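Local coordinates for hypothetical protein, conserved (Leishmania major, PDB 2B4W) that is of unknown function but probably adopts a five-bladed beta-propeller fold related to that of beta-fructosidases, at residues A[34-39]-A[268-273]; A[41-46]-A[63-68]; A[277-282]-A[289-294]. All blocks are in the same frame, centred on the assembly; numbering follows the deposited sequence.

Interaction 1 (A[34-39]-A[268-273])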
ATOM      1  N   SER A  34       4.028  -3.384   3.624  1.00 14.48           N
ATOM      2  CA  SER A  34       2.696  -2.957   4.029  1.00  9.37           C
ATOM      3  C   SER A  34       2.783  -1.596   4.711  1.00 12.47           C
ATOM      4  O   SER A  34       3.877  -1.100   5.019  1.00 17.76           O
ATOM      5  CB  SER A  34       2.039  -3.921   5.006  1.00 13.11           C
ATOM      6  OG  SER A  34       2.796  -4.074   6.170  1.00 13.83           O
ATOM      7  N   VAL A  35       1.635  -0.995   5.010  1.00 20.01           N
ATOM      8  CA  VAL A  35       1.747   0.173   5.916  1.00 14.31           C
ATOM      9  C   VAL A  35       2.196  -0.323   7.261  1.00 16.27           C
ATOM     10  O   VAL A  35       1.881  -1.461   7.657  1.00 19.88           O
ATOM     11  CB  VAL A  35       0.403   0.909   6.016  1.00 18.60           C
ATOM     12  CG1 VAL A  35      -0.620  -0.007   6.650  1.00 23.30           C
ATOM     13  CG2 VAL A  35       0.564   2.169   6.832  1.00 24.87           C
ATOM     14  N   PRO A  36       2.957   0.395   8.072  1.00 17.55           N
ATOM     15  CA  PRO A  36       3.169  -0.121   9.429  1.00 15.98           C
ATOM     16  C   PRO A  36       1.879  -0.291  10.218  1.00 18.23           C
ATOM     17  O   PRO A  36       0.840   0.280   9.894  1.00 22.47           O
ATOM     18  CB  PRO A  36       4.032   0.985  10.073  1.00 18.87           C
ATOM     19  CG  PRO A  36       4.782   1.510   8.879  1.00 15.67           C
ATOM     20  CD  PRO A  36       3.692   1.644   7.837  1.00 20.71           C
ATOM     21  N   PHE A  37       1.946  -1.075  11.301  1.00 17.20           N
ATOM     22  CA  PHE A  37       0.762  -1.334  12.125  1.00 14.01           C
ATOM     23  C   PHE A  37       1.279  -1.590  13.536  1.00 24.90           C
ATOM     24  O   PHE A  37       2.504  -1.611  13.683  1.00 20.18           O
ATOM     25  CB  PHE A  37      -0.077  -2.522  11.661  1.00 16.85           C
ATOM     26  CG  PHE A  37       0.659  -3.859  11.643  1.00 18.79           C
ATOM     27  CD1 PHE A  37       1.501  -4.219  10.599  1.00 16.19           C
ATOM     28  CD2 PHE A  37       0.502  -4.753  12.678  1.00 20.76           C
ATOM     29  CE1 PHE A  37       2.152  -5.445  10.608  1.00 13.68           C
ATOM     30  CE2 PHE A  37       1.131  -5.978  12.707  1.00 21.87           C
ATOM     31  CZ  PHE A  37       1.964  -6.333  11.654  1.00 19.23           C
ATOM     32  N   SER A  38       0.411  -1.780  14.514  1.00 22.21           N
ATOM     33  CA  SER A  38       0.908  -2.116  15.857  1.00 23.29           C
ATOM     34  C   SER A  38       0.258  -3.387  16.374  1.00 22.25           C
ATOM     35  O   SER A  38      -0.901  -3.677  16.072  1.00 22.50           O
ATOM     36  CB  SER A  38       0.649  -0.938  16.813  1.00 29.08           C
ATOM     37  OG  SER A  38      -0.206  -1.349  17.858  1.00 45.20           O
ATOM     38  N   TYR A  39       1.002  -4.160  17.150  1.00 16.58           N
ATOM     39  CA  TYR A  39       0.527  -5.408  17.717  1.00 18.81           C
ATOM     40  C   TYR A  39       1.364  -5.699  18.959  1.00 18.54           C
ATOM     41  O   TYR A  39       2.566  -5.428  18.934  1.00 24.41           O
ATOM     42  CB  TYR A  39       0.617  -6.501  16.671  1.00 21.94           C
ATOM     43  CG  TYR A  39       0.116  -7.873  17.019  1.00 24.32           C
ATOM     44  CD1 TYR A  39      -1.228  -8.086  17.300  1.00 27.10           C
ATOM     45  CD2 TYR A  39       0.976  -8.971  17.058  1.00 22.50           C
ATOM     46  CE1 TYR A  39      -1.724  -9.343  17.620  1.00 23.96           C
ATOM     47  CE2 TYR A  39       0.493 -10.221  17.379  1.00 30.79           C
ATOM     48  CZ  TYR A  39      -0.847 -10.402  17.659  1.00 31.11           C
ATOM     49  OH  TYR A  39      -1.317 -11.652  17.975  1.00 28.27           O
ATOM     50  N   GLY A 268       1.775   3.135   2.668  1.00 23.58           N
ATOM     51  CA  GLY A 268       0.638   3.805   3.302  1.00 18.58           C
ATOM     52  C   GLY A 268       1.084   4.974   4.157  1.00 20.41           C
ATOM     53  O   GLY A 268       2.280   5.277   4.306  1.00 20.04           O
ATOM     54  N   ILE A 269       0.134   5.667   4.783  1.00 20.54           N
ATOM     55  CA  ILE A 269       0.501   6.727   5.708  1.00 16.30           C
ATOM     56  C   ILE A 269       0.194   6.374   7.163  1.00 20.47           C
ATOM     57  O   ILE A 269      -0.672   5.562   7.483  1.00 17.77           O
ATOM     58  CB  ILE A 269      -0.230   8.054   5.417  1.00 17.86           C
ATOM     59  CG1 ILE A 269      -1.721   7.837   5.487  1.00  8.29           C
ATOM     60  CG2 ILE A 269       0.274   8.674   4.119  1.00 27.07           C
ATOM     61  CD1 ILE A 269      -2.616   9.061   5.341  1.00 19.29           C
ATOM     62  N   VAL A 270       0.948   7.029   8.043  1.00 19.26           N
ATOM     63  CA  VAL A 270       0.696   6.921   9.477  1.00 20.58           C
ATOM     64  C   VAL A 270       0.433   8.321  10.036  1.00 29.37           C
ATOM     65  O   VAL A 270       1.249   9.215   9.823  1.00 18.49           O
ATOM     66  CB  VAL A 270       1.872   6.271  10.214  1.00 19.87           C
ATOM     67  CG1 VAL A 270       1.654   6.273  11.715  1.00 12.00           C
ATOM     68  CG2 VAL A 270       2.109   4.835   9.740  1.00 25.81           C
HETATM   69  N   MSE A 271      -0.673   8.518  10.734  1.00 16.53           N
HETATM   70  CA  MSE A 271      -0.995   9.791  11.370  1.00 18.65           C
HETATM   71  C   MSE A 271      -0.009  10.133  12.472  1.00 17.26           C
HETATM   72  O   MSE A 271       0.319   9.353  13.362  1.00 22.22           O
HETATM   73  CB  MSE A 271      -2.414   9.721  11.918  1.00 25.98           C
HETATM   74  CG  MSE A 271      -3.305  10.930  11.880  1.00 38.50           C
HETATM   75 SE   MSE A 271      -3.293  11.915  10.218  1.00 21.28          SE
HETATM   76  CE  MSE A 271      -2.627  13.460  11.156  1.00 23.20           C
ATOM     77  N   ARG A 272       0.502  11.362  12.457  1.00 21.52           N
ATOM     78  CA  ARG A 272       1.429  11.772  13.509  1.00 27.54           C
ATOM     79  C   ARG A 272       0.723  12.695  14.499  1.00 30.02           C
ATOM     80  O   ARG A 272      -0.300  13.266  14.121  1.00 22.28           O
ATOM     81  CB  ARG A 272       2.622  12.524  12.923  1.00 24.68           C
ATOM     82  CG  ARG A 272       3.484  11.677  11.992  1.00 25.97           C
ATOM     83  CD  ARG A 272       4.414  12.561  11.171  1.00 32.24           C
ATOM     84  NE  ARG A 272       5.225  13.400  12.036  1.00 32.26           N
ATOM     85  CZ  ARG A 272       6.467  13.242  12.447  1.00 26.18           C
ATOM     86  NH1 ARG A 272       7.217  12.216  12.086  1.00 25.26           N
ATOM     87  NH2 ARG A 272       6.971  14.177  13.252  1.00 28.48           N
ATOM     88  N   SER A 273       1.266  12.852  15.704  1.00 27.73           N
ATOM     89  CA  SER A 273       0.528  13.649  16.702  1.00 47.30           C
ATOM     90  C   SER A 273       0.672  15.139  16.412  1.00 42.80           C
ATOM     91  O   SER A 273      -0.207  15.930  16.784  1.00 40.29           O
ATOM     92  CB  SER A 273       0.893  13.358  18.152  1.00 54.86           C
ATOM     93  OG  SER A 273       2.209  12.980  18.470  1.00 80.88           O
TER
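V35 and P36 meet G268 and V270 in a buried apolar contact between two blades of what is consistent with a five-bladed beta-propeller. Residues 34-36 form the extended lead-in to strand 37-39, and 268-271 end strand 264-271, so segments far apart in sequence come together in the buried interior. No hydrogen bond links them; van der Waals contacts join them. The main feature is V35 standing over the backbone of G268. The CB of V35 settles 4.0 Å from the CA of G268; a beta carbon on G268 would fall 2.7 Å from CB of V35, a clash, so glycine suits the site. The methyl CG2 of V35, anti to its own backbone N, rests 3.7 Å from the carbonyl O of I269 and also reaches CG2 of V270. P36 adds a rigid ring whose phi of -60° suits the extended lead-in, and CD of P36 touches CG2 of V270 at 4.0 Å. Branched V270 can thus touch both residues with one branch. Y280 of the next strand lies against both P36 and V270, while I86 of strand 84-89 packs on V35. I269 points away and packs on L279 and F297. S34, small and polar, bonds twice through OG: to the backbone N of Y46, and to the O of V35 at 3.1 Å, from 48° out of the carbonyl plane.

Interaction 2 (A[41-46]-A[63-68])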
ATOM      1  N   GLY A  41       2.002  -4.234  21.583  1.00 31.63           N
ATOM      2  CA  GLY A  41       2.788  -3.140  22.112  1.00 28.33           C
ATOM      3  C   GLY A  41       3.922  -2.678  21.242  1.00 27.28           C
ATOM      4  O   GLY A  41       4.694  -1.786  21.604  1.00 27.60           O
ATOM      5  N   LYS A  42       4.073  -3.244  20.038  1.00 19.67           N
ATOM      6  CA  LYS A  42       5.144  -2.772  19.183  1.00 23.37           C
ATOM      7  C   LYS A  42       4.686  -2.548  17.736  1.00 22.32           C
ATOM      8  O   LYS A  42       3.787  -3.235  17.268  1.00 29.07           O
ATOM      9  CB  LYS A  42       6.316  -3.760  19.157  1.00 37.45           C
ATOM     10  CG  LYS A  42       6.372  -4.746  20.305  1.00 50.38           C
ATOM     11  CD  LYS A  42       7.788  -5.231  20.573  1.00 59.84           C
ATOM     12  CE  LYS A  42       7.787  -6.539  21.367  1.00 62.98           C
ATOM     13  NZ  LYS A  42       9.184  -6.965  21.715  1.00 49.35           N
ATOM     14  N   THR A  43       5.371  -1.591  17.125  1.00 18.13           N
ATOM     15  CA  THR A  43       5.211  -1.216  15.739  1.00 21.25           C
ATOM     16  C   THR A  43       5.838  -2.349  14.908  1.00 27.34           C
ATOM     17  O   THR A  43       6.920  -2.833  15.239  1.00 20.96           O
ATOM     18  CB  THR A  43       5.870   0.128  15.449  1.00 20.23           C
ATOM     19  OG1 THR A  43       5.177   1.168  16.146  1.00 25.14           O
ATOM     20  CG2 THR A  43       5.795   0.486  13.965  1.00 24.19           C
ATOM     21  N   HIS A  44       5.126  -2.774  13.891  1.00 26.84           N
ATOM     22  CA  HIS A  44       5.519  -3.859  13.000  1.00 18.81           C
ATOM     23  C   HIS A  44       5.296  -3.423  11.546  1.00 21.64           C
ATOM     24  O   HIS A  44       4.646  -2.425  11.223  1.00 20.16           O
ATOM     25  CB  HIS A  44       4.728  -5.114  13.240  1.00 13.92           C
ATOM     26  CG  HIS A  44       4.937  -5.847  14.514  1.00 27.11           C
ATOM     27  ND1 HIS A  44       4.320  -5.489  15.688  1.00 23.31           N
ATOM     28  CD2 HIS A  44       5.692  -6.946  14.792  1.00 29.34           C
ATOM     29  CE1 HIS A  44       4.700  -6.339  16.628  1.00 20.70           C
ATOM     30  NE2 HIS A  44       5.536  -7.240  16.129  1.00 23.69           N
ATOM     31  N   ILE A  45       5.894  -4.209  10.662  1.00 15.97           N
ATOM     32  CA  ILE A  45       5.725  -3.998   9.232  1.00 10.54           C
ATOM     33  C   ILE A  45       5.953  -5.328   8.491  1.00 10.46           C
ATOM     34  O   ILE A  45       6.820  -6.098   8.903  1.00 23.13           O
ATOM     35  CB  ILE A  45       6.630  -2.895   8.678  1.00 16.92           C
ATOM     36  CG1 ILE A  45       6.104  -2.374   7.355  1.00 12.70           C
ATOM     37  CG2 ILE A  45       8.087  -3.319   8.548  1.00 24.01           C
ATOM     38  CD1 ILE A  45       6.778  -1.158   6.765  1.00 18.41           C
ATOM     39  N   TYR A  46       5.148  -5.572   7.458  1.00 14.73           N
ATOM     40  CA  TYR A  46       5.457  -6.665   6.538  1.00 14.54           C
ATOM     41  C   TYR A  46       6.285  -6.116   5.380  1.00 20.68           C
ATOM     42  O   TYR A  46       5.986  -5.040   4.861  1.00 21.43           O
ATOM     43  CB  TYR A  46       4.214  -7.324   5.945  1.00 19.12           C
ATOM     44  CG  TYR A  46       3.348  -8.027   6.950  1.00 16.33           C
ATOM     45  CD1 TYR A  46       3.642  -9.300   7.423  1.00 17.82           C
ATOM     46  CD2 TYR A  46       2.209  -7.382   7.414  1.00 15.41           C
ATOM     47  CE1 TYR A  46       2.825  -9.934   8.353  1.00 24.90           C
ATOM     48  CE2 TYR A  46       1.402  -8.002   8.333  1.00 12.37           C
ATOM     49  CZ  TYR A  46       1.707  -9.267   8.797  1.00 17.86           C
ATOM     50  OH  TYR A  46       0.848  -9.807   9.711  1.00 26.00           O
ATOM     51  N   PHE A  63       8.391  -7.909  10.237  1.00 21.23           N
ATOM     52  CA  PHE A  63       9.380  -7.175  10.982  1.00 23.02           C
ATOM     53  C   PHE A  63       8.780  -6.349  12.143  1.00 23.86           C
ATOM     54  O   PHE A  63       7.720  -5.717  12.037  1.00 17.98           O
ATOM     55  CB  PHE A  63      10.145  -6.191  10.106  1.00 27.15           C
ATOM     56  CG  PHE A  63      10.832  -6.792   8.891  1.00 27.16           C
ATOM     57  CD1 PHE A  63      10.104  -7.080   7.758  1.00 16.21           C
ATOM     58  CD2 PHE A  63      12.191  -7.032   8.919  1.00 30.92           C
ATOM     59  CE1 PHE A  63      10.743  -7.639   6.652  1.00 15.69           C
ATOM     60  CE2 PHE A  63      12.842  -7.560   7.826  1.00 24.77           C
ATOM     61  CZ  PHE A  63      12.097  -7.861   6.708  1.00 18.42           C
ATOM     62  N   GLU A  64       9.499  -6.375  13.245  1.00 19.18           N
ATOM     63  CA  GLU A  64       9.304  -5.666  14.489  1.00 26.46           C
ATOM     64  C   GLU A  64      10.258  -4.474  14.557  1.00 21.32           C
ATOM     65  O   GLU A  64      11.480  -4.550  14.390  1.00 20.35           O
ATOM     66  CB  GLU A  64       9.506  -6.574  15.702  1.00 24.81           C
ATOM     67  CG  GLU A  64       9.073  -5.977  17.032  1.00 31.04           C
ATOM     68  CD  GLU A  64       9.484  -6.833  18.218  1.00 44.51           C
ATOM     69  OE1 GLU A  64       9.183  -8.048  18.245  1.00 44.23           O
ATOM     70  OE2 GLU A  64      10.116  -6.284  19.145  1.00 57.60           O
ATOM     71  N   GLU A  65       9.654  -3.313  14.811  1.00 24.05           N
ATOM     72  CA  GLU A  65      10.436  -2.131  15.113  1.00 19.15           C
ATOM     73  C   GLU A  65      11.416  -2.367  16.251  1.00 33.58           C
ATOM     74  O   GLU A  65      11.069  -2.711  17.387  1.00 28.86           O
ATOM     75  CB  GLU A  65       9.511  -0.965  15.508  1.00 23.62           C
ATOM     76  CG  GLU A  65      10.317   0.289  15.807  1.00 29.82           C
ATOM     77  CD  GLU A  65       9.437   1.503  16.093  1.00 28.44           C
ATOM     78  OE1 GLU A  65       9.046   1.703  17.259  1.00 48.72           O
ATOM     79  OE2 GLU A  65       9.146   2.260  15.142  1.00 35.58           O
ATOM     80  N   THR A  66      12.718  -2.173  16.013  1.00 33.20           N
ATOM     81  CA  THR A  66      13.628  -2.283  17.145  1.00 24.66           C
ATOM     82  C   THR A  66      14.482  -1.020  17.296  1.00 21.14           C
ATOM     83  O   THR A  66      15.473  -1.089  18.034  1.00 37.08           O
ATOM     84  CB  THR A  66      14.626  -3.455  17.034  1.00 26.03           C
ATOM     85  OG1 THR A  66      15.547  -3.049  16.018  1.00 25.90           O
ATOM     86  CG2 THR A  66      13.973  -4.749  16.630  1.00 23.24           C
ATOM     87  N   GLY A  67      14.105   0.059  16.641  1.00 22.41           N
ATOM     88  CA  GLY A  67      14.758   1.367  16.736  1.00 19.66           C
ATOM     89  C   GLY A  67      14.071   2.351  15.812  1.00 24.68           C
ATOM     90  O   GLY A  67      13.202   1.948  15.037  1.00 22.97           O
ATOM     91  N   LYS A  68      14.437   3.620  15.829  1.00 30.70           N
ATOM     92  CA  LYS A  68      13.816   4.599  14.944  1.00 28.76           C
ATOM     93  C   LYS A  68      14.107   4.233  13.498  1.00 20.70           C
ATOM     94  O   LYS A  68      15.285   4.177  13.148  1.00 21.76           O
ATOM     95  CB  LYS A  68      14.315   6.015  15.261  1.00 34.10           C
ATOM     96  CG  LYS A  68      13.450   7.108  14.640  1.00 34.40           C
ATOM     97  CD  LYS A  68      14.263   8.297  14.178  1.00 32.10           C
ATOM     98  CE  LYS A  68      13.414   9.464  13.710  1.00 29.27           C
ATOM     99  NZ  LYS A  68      14.181  10.741  13.622  1.00 51.53           N
TER
HETATM  100  O   HOH W   1       7.612   0.252  18.532  1.00 31.24           O
HETATM  101  O   HOH W   2       6.321  -9.318  17.454  1.00 33.22           O
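I45 and F63 form the hydrogen-bonded pair of an antiparallel beta hairpin, their backbones joined both ways: I45 N to F63 O and F63 N to I45 O, each 2.7 Å. E65 N extends the ladder to T43 O at 2.8 Å, and between these bonds H44 faces E64 as a non-hydrogen-bonded pair.

Charge and polarity dominate the H44 and E64 side. K42, extended beyond CG, puts NZ 2.8 Å from E64 OE2 in a salt bridge, from 40° above the carboxylate plane, though the lysine's exact conformation is doubtful. E64 CG, anti to its backbone N (chi1 -169°), lies beside the H44 ring, ring and carboxylate turned 64° apart. One water joins them, 2.6 Å from H44 NE2 and donating to E64 OE1, while H44 ND1 bonds weakly to K42 O.

On the other face, I45 and F63 make apolar contact: CG2 of beta-branched I45 touches F63 CB at 3.9 Å, and the F63 ring turns its edge to I45 O. Nearby, T43 CB meets E65 CB at 3.8 Å.

Around the hairpin, F37 of strand 37-39 meets the H44 ring; F71 of strand 70-73 packs against I45 and F63, and F22 of strand 16-23 meets F63 edge to face.

Interaction 3 (A[277-282]-A[289-294])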
ATOM      1  N   VAL A 277       1.762  13.587   8.470  1.00 22.33           N
ATOM      2  CA  VAL A 277       1.762  12.139   8.305  1.00 24.19           C
ATOM      3  C   VAL A 277       3.132  11.616   7.887  1.00 22.53           C
ATOM      4  O   VAL A 277       3.915  12.268   7.192  1.00 19.89           O
ATOM      5  CB  VAL A 277       0.698  11.663   7.305  1.00 23.15           C
ATOM      6  CG1 VAL A 277      -0.689  12.135   7.736  1.00 15.49           C
ATOM      7  CG2 VAL A 277       1.034  12.117   5.889  1.00 25.35           C
ATOM      8  N   ASP A 278       3.427  10.386   8.315  1.00 22.58           N
ATOM      9  CA  ASP A 278       4.561   9.679   7.737  1.00 17.38           C
ATOM     10  C   ASP A 278       4.044   8.788   6.598  1.00 18.58           C
ATOM     11  O   ASP A 278       3.209   7.908   6.795  1.00 19.59           O
ATOM     12  CB  ASP A 278       5.319   8.814   8.730  1.00 12.21           C
ATOM     13  CG  ASP A 278       6.077   9.566   9.792  1.00 18.93           C
ATOM     14  OD1 ASP A 278       6.729  10.578   9.446  1.00 20.98           O
ATOM     15  OD2 ASP A 278       6.041   9.112  10.961  1.00 21.15           O
ATOM     16  N   LEU A 279       4.570   9.047   5.420  1.00 21.28           N
ATOM     17  CA  LEU A 279       4.424   8.235   4.239  1.00 19.30           C
ATOM     18  C   LEU A 279       5.565   7.224   4.108  1.00 19.00           C
ATOM     19  O   LEU A 279       6.734   7.598   4.014  1.00 24.11           O
ATOM     20  CB  LEU A 279       4.411   9.159   3.023  1.00 19.32           C
ATOM     21  CG  LEU A 279       4.241   8.500   1.660  1.00 18.28           C
ATOM     22  CD1 LEU A 279       2.941   7.705   1.613  1.00 18.49           C
ATOM     23  CD2 LEU A 279       4.258   9.568   0.578  1.00 20.33           C
ATOM     24  N   TYR A 280       5.193   5.963   4.092  1.00 16.33           N
ATOM     25  CA  TYR A 280       6.023   4.798   3.832  1.00 14.37           C
ATOM     26  C   TYR A 280       5.825   4.354   2.393  1.00 18.90           C
ATOM     27  O   TYR A 280       4.706   4.284   1.867  1.00 17.75           O
ATOM     28  CB  TYR A 280       5.674   3.683   4.812  1.00 15.88           C
ATOM     29  CG  TYR A 280       6.025   4.014   6.247  1.00 22.90           C
ATOM     30  CD1 TYR A 280       5.242   4.822   7.056  1.00 15.62           C
ATOM     31  CD2 TYR A 280       7.193   3.490   6.785  1.00 18.83           C
ATOM     32  CE1 TYR A 280       5.607   5.100   8.369  1.00 16.56           C
ATOM     33  CE2 TYR A 280       7.555   3.761   8.078  1.00 26.52           C
ATOM     34  CZ  TYR A 280       6.764   4.563   8.874  1.00 21.53           C
ATOM     35  OH  TYR A 280       7.193   4.796  10.159  1.00 20.35           O
ATOM     36  N   SER A 281       6.962   4.076   1.745  1.00 16.63           N
ATOM     37  CA  SER A 281       6.917   3.709   0.345  1.00 19.51           C
ATOM     38  C   SER A 281       8.038   2.750  -0.034  1.00 25.92           C
ATOM     39  O   SER A 281       9.122   2.836   0.536  1.00 23.91           O
ATOM     40  CB  SER A 281       7.077   4.948  -0.537  1.00 18.05           C
ATOM     41  OG  SER A 281       6.692   4.693  -1.883  1.00 25.33           O
ATOM     42  N   GLY A 282       7.714   1.888  -1.001  1.00 24.28           N
ATOM     43  CA  GLY A 282       8.786   1.156  -1.674  1.00 25.79           C
ATOM     44  C   GLY A 282       9.528   2.183  -2.533  1.00 19.91           C
ATOM     45  O   GLY A 282       8.895   3.085  -3.076  1.00 30.31           O
ATOM     46  N   GLY A 289      11.193   3.515   1.992  1.00 19.83           N
ATOM     47  CA  GLY A 289      11.451   4.837   2.513  1.00 23.97           C
ATOM     48  C   GLY A 289      10.296   5.366   3.349  1.00 29.92           C
ATOM     49  O   GLY A 289       9.158   4.887   3.305  1.00 20.91           O
ATOM     50  N   ARG A 290      10.609   6.393   4.132  1.00 22.23           N
ATOM     51  CA  ARG A 290       9.646   7.189   4.867  1.00 20.24           C
ATOM     52  C   ARG A 290       9.966   8.681   4.698  1.00 27.86           C
ATOM     53  O   ARG A 290      11.102   9.095   4.949  1.00 21.27           O
ATOM     54  CB  ARG A 290       9.650   6.817   6.351  1.00 16.47           C
ATOM     55  CG  ARG A 290       8.846   7.771   7.221  1.00 20.83           C
ATOM     56  CD  ARG A 290       8.973   7.493   8.686  1.00 14.31           C
ATOM     57  NE  ARG A 290      10.210   7.898   9.324  1.00 21.64           N
ATOM     58  CZ  ARG A 290      10.574   9.145   9.613  1.00 21.30           C
ATOM     59  NH1 ARG A 290       9.835  10.201   9.334  1.00 22.34           N
ATOM     60  NH2 ARG A 290      11.743   9.391  10.206  1.00 24.83           N
ATOM     61  N   ILE A 291       8.961   9.447   4.292  1.00 22.43           N
ATOM     62  CA  ILE A 291       9.020  10.896   4.252  1.00 23.51           C
ATOM     63  C   ILE A 291       7.835  11.423   5.080  1.00 24.78           C
ATOM     64  O   ILE A 291       6.784  10.771   5.069  1.00 22.92           O
ATOM     65  CB  ILE A 291       8.957  11.540   2.853  1.00 17.76           C
ATOM     66  CG1 ILE A 291       7.733  11.151   2.039  1.00 14.30           C
ATOM     67  CG2 ILE A 291      10.290  11.284   2.132  1.00 17.77           C
ATOM     68  CD1 ILE A 291       7.555  11.763   0.655  1.00 17.40           C
ATOM     69  N   THR A 292       8.078  12.542   5.737  1.00 19.95           N
ATOM     70  CA  THR A 292       7.073  13.257   6.539  1.00 18.95           C
ATOM     71  C   THR A 292       6.586  14.420   5.684  1.00 21.66           C
ATOM     72  O   THR A 292       7.382  15.223   5.215  1.00 21.49           O
ATOM     73  CB  THR A 292       7.653  13.698   7.886  1.00 23.70           C
ATOM     74  OG1 THR A 292       8.140  12.549   8.604  1.00 23.89           O
ATOM     75  CG2 THR A 292       6.593  14.344   8.758  1.00 24.61           C
ATOM     76  N   ILE A 293       5.281  14.466   5.480  1.00 18.70           N
ATOM     77  CA  ILE A 293       4.548  15.327   4.596  1.00 18.14           C
ATOM     78  C   ILE A 293       3.266  15.839   5.262  1.00 19.20           C
ATOM     79  O   ILE A 293       2.836  15.320   6.284  1.00 18.31           O
ATOM     80  CB  ILE A 293       4.211  14.571   3.302  1.00 22.87           C
ATOM     81  CG1 ILE A 293       3.363  13.318   3.480  1.00 19.00           C
ATOM     82  CG2 ILE A 293       5.489  14.190   2.561  1.00 20.79           C
ATOM     83  CD1 ILE A 293       2.624  12.901   2.227  1.00 17.86           C
ATOM     84  N   ASP A 294       2.669  16.864   4.705  1.00 17.88           N
ATOM     85  CA  ASP A 294       1.402  17.405   5.159  1.00 19.03           C
ATOM     86  C   ASP A 294       0.290  16.370   4.950  1.00 25.92           C
ATOM     87  O   ASP A 294       0.375  15.556   4.026  1.00 20.97           O
ATOM     88  CB  ASP A 294       1.038  18.668   4.391  1.00 23.42           C
ATOM     89  CG  ASP A 294       2.108  19.738   4.488  1.00 45.10           C
ATOM     90  OD1 ASP A 294       2.335  20.240   5.608  1.00 29.44           O
ATOM     91  OD2 ASP A 294       2.723  20.057   3.450  1.00 72.02           O
TER
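D278 and T292 touch through a short hydrogen bond across the antiparallel hairpin of strands 277-283 and 287-293, part of a blade in the probable beta-propeller. T292 OG1 donates to D278 OD1 at 2.6 Å, nearly in line with the C-O bond. R290 NH1 reaches the same oxygen in a salt bridge of 3.1 Å whose hydrogen-bond angle is poor, so the bond is weak; the carboxylate and guanidinium planes stand 62° apart. The aliphatic part of R290 earns its place separately: CG lies over the face of the Y280 ring, offset toward the rim, 4.3 Å from its centroid in a CH-pi contact, and CD comes close to Y280 OH. Arginine suits a site needing both a greasy stem and a charged tip, and tyrosine supplies the flat wall.

The V277, L279, I291 and I293 part of the other face is apolar. V277 CG2 packs on I293 CG1 at 3.6 Å. L279 CD2 touches both I291 CD1 (4.0 Å) and I293 CD1 (4.1 Å), I291 lying alongside L279 and I293 crossing it. I244 of strand 238-245 adds to this layer; at its far end, S281 OG bonds N226.

Between the two faces, paired backbone bonds join V277 with I293, L279 with I291 and S281 with G289.

Farther out, acids and bases hold the polar cluster. R272 forms a second salt bridge to D278 OD1, which would be expected to favour its ionised form, and E16 pairs with R290 NH1. The R290 chain bends at chi3 (76°), which sets the direction of NE, and NE makes a salt bridge to D69 OD1.

Overall arrangement
Interactions 1, 2 and 3 all reach one large curled sheet, probably two adjoining blades of a propeller. Interaction 2 lies in the blade of strands 37-39, 42-50, 59-67 and 70-73; interaction 3 lies in the blade of strands 264-271, 277-283 and 287-293. Interaction 1 bridges these blades, its centre about 10 Å from each of the others, whose centres are about 16 Å apart. Along the chain, interaction 2 is nested inside the long loop closed by interaction 1, and interaction 3 follows both. Strand 16-23 pairs antiparallel with 287-293 and parallel with 70-73, so the early strand joins both blades, consistent with closure of the propeller ring.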